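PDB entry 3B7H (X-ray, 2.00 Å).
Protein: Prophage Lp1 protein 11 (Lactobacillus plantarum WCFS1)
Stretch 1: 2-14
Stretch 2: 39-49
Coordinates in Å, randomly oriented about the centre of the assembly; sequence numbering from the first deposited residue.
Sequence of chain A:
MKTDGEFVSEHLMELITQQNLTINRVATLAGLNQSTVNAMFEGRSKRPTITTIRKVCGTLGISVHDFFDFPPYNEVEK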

# COMPACT_ATOMS: atom_id res chain seq x y z
N LYS A 2 -9.13 4.91 13.27
CA LYS A 2 -7.99 4.01 12.98
C LYS A 2 -7.14 4.56 11.84
O LYS A 2 -7.66 4.97 10.82
CB LYS A 2 -8.45 2.62 12.57
CG LYS A 2 -8.88 1.70 13.65
CD LYS A 2 -9.26 0.36 13.02
CE LYS A 2 -9.84 -0.62 14.05
NZ LYS A 2 -10.32 -1.89 13.43
N THR A 3 -5.83 4.53 12.02
CA THR A 3 -4.89 4.88 10.98
C THR A 3 -4.82 3.77 9.94
O THR A 3 -5.31 2.67 10.17
CB THR A 3 -3.49 5.10 11.55
OG1 THR A 3 -2.94 3.86 11.99
CG2 THR A 3 -3.54 6.09 12.72
N ASP A 4 -4.23 4.06 8.79
CA ASP A 4 -4.03 3.05 7.77
C ASP A 4 -3.11 1.97 8.30
O ASP A 4 -3.37 0.80 8.11
CB ASP A 4 -3.45 3.63 6.48
CG ASP A 4 -4.46 4.45 5.69
OD1 ASP A 4 -5.46 3.90 5.20
OD2 ASP A 4 -4.21 5.64 5.53
N GLY A 5 -2.03 2.35 8.98
CA GLY A 5 -1.19 1.37 9.68
C GLY A 5 -1.91 0.41 10.60
O GLY A 5 -1.60 -0.77 10.66
N GLU A 6 -2.88 0.93 11.34
CA GLU A 6 -3.74 0.11 12.19
C GLU A 6 -4.67 -0.80 11.38
O GLU A 6 -4.79 -2.00 11.67
CB GLU A 6 -4.51 1.02 13.15
CG GLU A 6 -3.58 1.58 14.19
CD GLU A 6 -4.15 2.70 15.06
OE1 GLU A 6 -5.05 3.46 14.62
OE2 GLU A 6 -3.66 2.80 16.21
N PHE A 7 -5.32 -0.28 10.35
CA PHE A 7 -6.15 -1.16 9.52
C PHE A 7 -5.31 -2.28 8.93
O PHE A 7 -5.69 -3.45 8.98
CB PHE A 7 -6.80 -0.41 8.37
CG PHE A 7 -8.06 0.32 8.73
CD1 PHE A 7 -9.13 -0.35 9.25
CD2 PHE A 7 -8.17 1.68 8.52
CE1 PHE A 7 -10.30 0.31 9.56
CE2 PHE A 7 -9.35 2.36 8.85
CZ PHE A 7 -10.41 1.67 9.35
N VAL A 8 -4.16 -1.92 8.38
CA VAL A 8 -3.32 -2.89 7.69
C VAL A 8 -2.73 -3.92 8.65
O VAL A 8 -2.74 -5.12 8.38
CB VAL A 8 -2.21 -2.16 6.87
CG1 VAL A 8 -1.10 -3.13 6.46
CG2 VAL A 8 -2.85 -1.49 5.63
N SER A 9 -2.19 -3.45 9.77
CA SER A 9 -1.53 -4.35 10.68
C SER A 9 -2.54 -5.28 11.35
O SER A 9 -2.24 -6.45 11.56
CB SER A 9 -0.67 -3.56 11.69
OG SER A 9 -1.46 -2.68 12.47
N GLU A 10 -3.74 -4.78 11.64
CA GLU A 10 -4.77 -5.65 12.20
C GLU A 10 -5.20 -6.71 11.20
O GLU A 10 -5.41 -7.87 11.58
CB GLU A 10 -5.98 -4.85 12.69
CG GLU A 10 -5.66 -4.15 13.99
CD GLU A 10 -6.74 -3.18 14.50
OE1 GLU A 10 -7.91 -3.26 14.03
OE2 GLU A 10 -6.38 -2.35 15.39
N HIS A 11 -5.31 -6.35 9.93
CA HIS A 11 -5.70 -7.33 8.92
C HIS A 11 -4.61 -8.38 8.76
O HIS A 11 -4.88 -9.59 8.67
CB HIS A 11 -5.94 -6.65 7.56
CG HIS A 11 -6.51 -7.56 6.54
ND1 HIS A 11 -7.71 -8.20 6.72
CD2 HIS A 11 -6.05 -7.96 5.34
CE1 HIS A 11 -7.97 -8.95 5.67
NE2 HIS A 11 -6.98 -8.82 4.81
N LEU A 12 -3.39 -7.90 8.70
CA LEU A 12 -2.24 -8.75 8.59
C LEU A 12 -2.19 -9.74 9.75
O LEU A 12 -2.00 -10.93 9.53
CB LEU A 12 -0.98 -7.91 8.51
CG LEU A 12 0.28 -8.76 8.62
CD1 LEU A 12 0.34 -9.79 7.49
CD2 LEU A 12 1.45 -7.84 8.60
N MET A 13 -2.41 -9.28 10.98
CA MET A 13 -2.43 -10.18 12.12
C MET A 13 -3.55 -11.20 12.01
O MET A 13 -3.35 -12.35 12.35
CB MET A 13 -2.54 -9.37 13.43
CG MET A 13 -2.45 -10.19 14.71
SD MET A 13 -0.95 -11.18 14.87
CE MET A 13 0.21 -10.05 14.24
N GLU A 14 -4.72 -10.82 11.52
CA GLU A 14 -5.77 -11.80 11.28
C GLU A 14 -5.35 -12.89 10.31
O GLU A 14 -5.62 -14.05 10.54
CB GLU A 14 -7.00 -11.17 10.68
CG GLU A 14 -7.79 -10.22 11.54
CD GLU A 14 -9.00 -9.61 10.76
OE1 GLU A 14 -9.13 -9.95 9.53
OE2 GLU A 14 -9.82 -8.85 11.37
N ALA A 39 7.34 -1.22 14.15
CA ALA A 39 6.80 0.01 13.52
C ALA A 39 5.40 -0.20 12.95
O ALA A 39 4.47 0.58 13.19
CB ALA A 39 7.75 0.51 12.44
N MET A 40 5.25 -1.30 12.21
CA MET A 40 3.95 -1.73 11.67
C MET A 40 2.81 -1.56 12.68
O MET A 40 1.76 -1.02 12.33
CB MET A 40 4.05 -3.19 11.22
CG MET A 40 2.76 -3.85 10.78
SD MET A 40 3.11 -5.19 9.59
CE MET A 40 3.94 -6.40 10.62
N PHE A 41 3.04 -2.03 13.92
CA PHE A 41 2.02 -2.03 14.99
C PHE A 41 2.15 -0.84 15.98
O PHE A 41 1.37 -0.74 16.94
CB PHE A 41 2.07 -3.36 15.78
CG PHE A 41 1.68 -4.57 14.97
CD1 PHE A 41 0.37 -5.02 14.96
CD2 PHE A 41 2.63 -5.24 14.21
CE1 PHE A 41 0.01 -6.12 14.20
CE2 PHE A 41 2.28 -6.35 13.43
CZ PHE A 41 0.96 -6.78 13.43
N GLU A 42 3.13 0.05 15.74
CA GLU A 42 3.19 1.36 16.42
C GLU A 42 2.19 2.24 15.70
O GLU A 42 2.35 2.52 14.51
CB GLU A 42 4.58 2.03 16.35
CG GLU A 42 5.63 1.48 17.33
CD GLU A 42 5.28 1.72 18.80
OE1 GLU A 42 5.12 2.90 19.18
OE2 GLU A 42 5.16 0.73 19.58
N GLY A 43 1.17 2.67 16.43
CA GLY A 43 0.15 3.52 15.90
C GLY A 43 0.68 4.83 15.32
O GLY A 43 0.16 5.30 14.31
N ARG A 44 1.71 5.40 15.92
CA ARG A 44 2.19 6.71 15.45
C ARG A 44 3.26 6.63 14.34
O ARG A 44 3.76 7.66 13.88
CB ARG A 44 2.66 7.60 16.62
CG ARG A 44 1.51 8.06 17.55
CD ARG A 44 0.47 8.99 16.86
NE ARG A 44 0.97 10.36 16.68
CZ ARG A 44 0.84 11.35 17.56
NH1 ARG A 44 0.19 11.17 18.70
NH2 ARG A 44 1.33 12.55 17.30
N SER A 45 3.56 5.41 13.91
CA SER A 45 4.31 5.17 12.69
C SER A 45 3.48 5.32 11.39
O SER A 45 2.30 5.00 11.35
CB SER A 45 4.95 3.78 12.74
OG SER A 45 5.43 3.40 11.48
N LYS A 46 4.15 5.83 10.35
CA LYS A 46 3.63 5.93 8.98
C LYS A 46 3.68 4.57 8.22
O LYS A 46 3.02 4.37 7.14
CB LYS A 46 4.39 7.03 8.22
CG LYS A 46 4.15 8.48 8.73
CD LYS A 46 4.92 9.59 7.93
CE LYS A 46 4.73 11.10 8.41
NZ LYS A 46 5.49 12.25 7.65
N ARG A 47 4.45 3.62 8.78
CA ARG A 47 4.55 2.24 8.27
C ARG A 47 3.33 1.39 8.68
O ARG A 47 2.61 1.77 9.64
CB ARG A 47 5.87 1.60 8.75
CG ARG A 47 7.11 2.29 8.13
CD ARG A 47 8.43 1.78 8.71
NE ARG A 47 8.89 2.51 9.90
CZ ARG A 47 9.92 2.11 10.65
NH1 ARG A 47 10.29 2.82 11.71
NH2 ARG A 47 10.58 0.99 10.36
N PRO A 48 3.07 0.25 7.97
CA PRO A 48 3.81 -0.38 6.87
C PRO A 48 3.75 0.33 5.47
O PRO A 48 2.77 1.03 5.15
CB PRO A 48 3.17 -1.80 6.80
CG PRO A 48 2.44 -1.95 8.12
CD PRO A 48 1.92 -0.60 8.37
N THR A 49 4.82 0.17 4.70
CA THR A 49 4.88 0.59 3.30
C THR A 49 4.29 -0.52 2.42
O THR A 49 4.13 -1.65 2.86
CB THR A 49 6.34 0.79 2.81
OG1 THR A 49 7.04 -0.45 2.95
CG2 THR A 49 7.09 1.88 3.64
O HOH W 1 -0.11 3.19 12.44

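The apolar centre of the contact forms where one side of the first helix, through Ser9, Leu12 and Met13, meets Met40 and Phe41 of stretch 2. The CA-to-CB bond of Met40 points sideways, but its extended chain (chi1 and chi2 both t) carries the thioether to the first helix, where SD lies 3.3 Å from Leu12 CD2, a tight apolar contact. Nearer its base the same side chain packs against Ser9, with Met40 CG 3.6 Å from Ser9 CB.

Phe41 also starts sideways and brings its ring to the helix. Ser9 CB sits over one face of the ring, 3.8 Å from the centroid and 20° off the normal, a CH-pi contact; Phe41 CE1 also reaches the backbone, 3.5 Å from Ser9 O. Met13 adds its terminal methyl, with CE 3.5 Å from Phe41 CZ. Ser9 can serve as an apolar surface because its hydroxyl is turned back on its own helix: with chi1 in p, Ser9 OG donates to Gly5 O at 2.6 Å, and that carbonyl also accepts from Ser9 N at 2.9 Å.

One turn earlier, Gly5 allows the two backbones to approach, with Gly5 CA lying 6.0 Å from Arg47 CA. Gly5 CA is 3.8 Å from Arg47 O and 3.9 Å from Pro48 CD, and a CB at this position would fall 2.9 Å from Arg47 O, a clash. Pro48, which follows a cis peptide bond, has its CA-to-CB bond directed toward the helix, and its CG meets Val8 CG1 at 4.1 Å. Arg47, by contrast, directs its CA-to-CB bond away, so its share of the contact is made by backbone.

Toward the helix N-terminus the contact becomes polar, yet no direct hydrogen bond joins the stretches. Thr3 caps the helix by accepting from Glu6 N at Thr3 OG1 (3.0 Å), and Thr3 N in return donates a hydrogen bond to Glu6 OE1 (2.9 Å). The second carboxylate oxygen, Glu6 OE2, lies 3.9 Å from Gly43 CA, within the type I turn from Glu42 to Ser45. Water 1 bridges the remaining gap, hydrogen-bonded to Thr3 OG1 at 2.9 Å and donating to Gly43 O at 2.8 Å. The capping threonine is thereby linked to the turn through solvent, while its methyl, Thr3 CG2, stands 4.1 Å from Gly43 O.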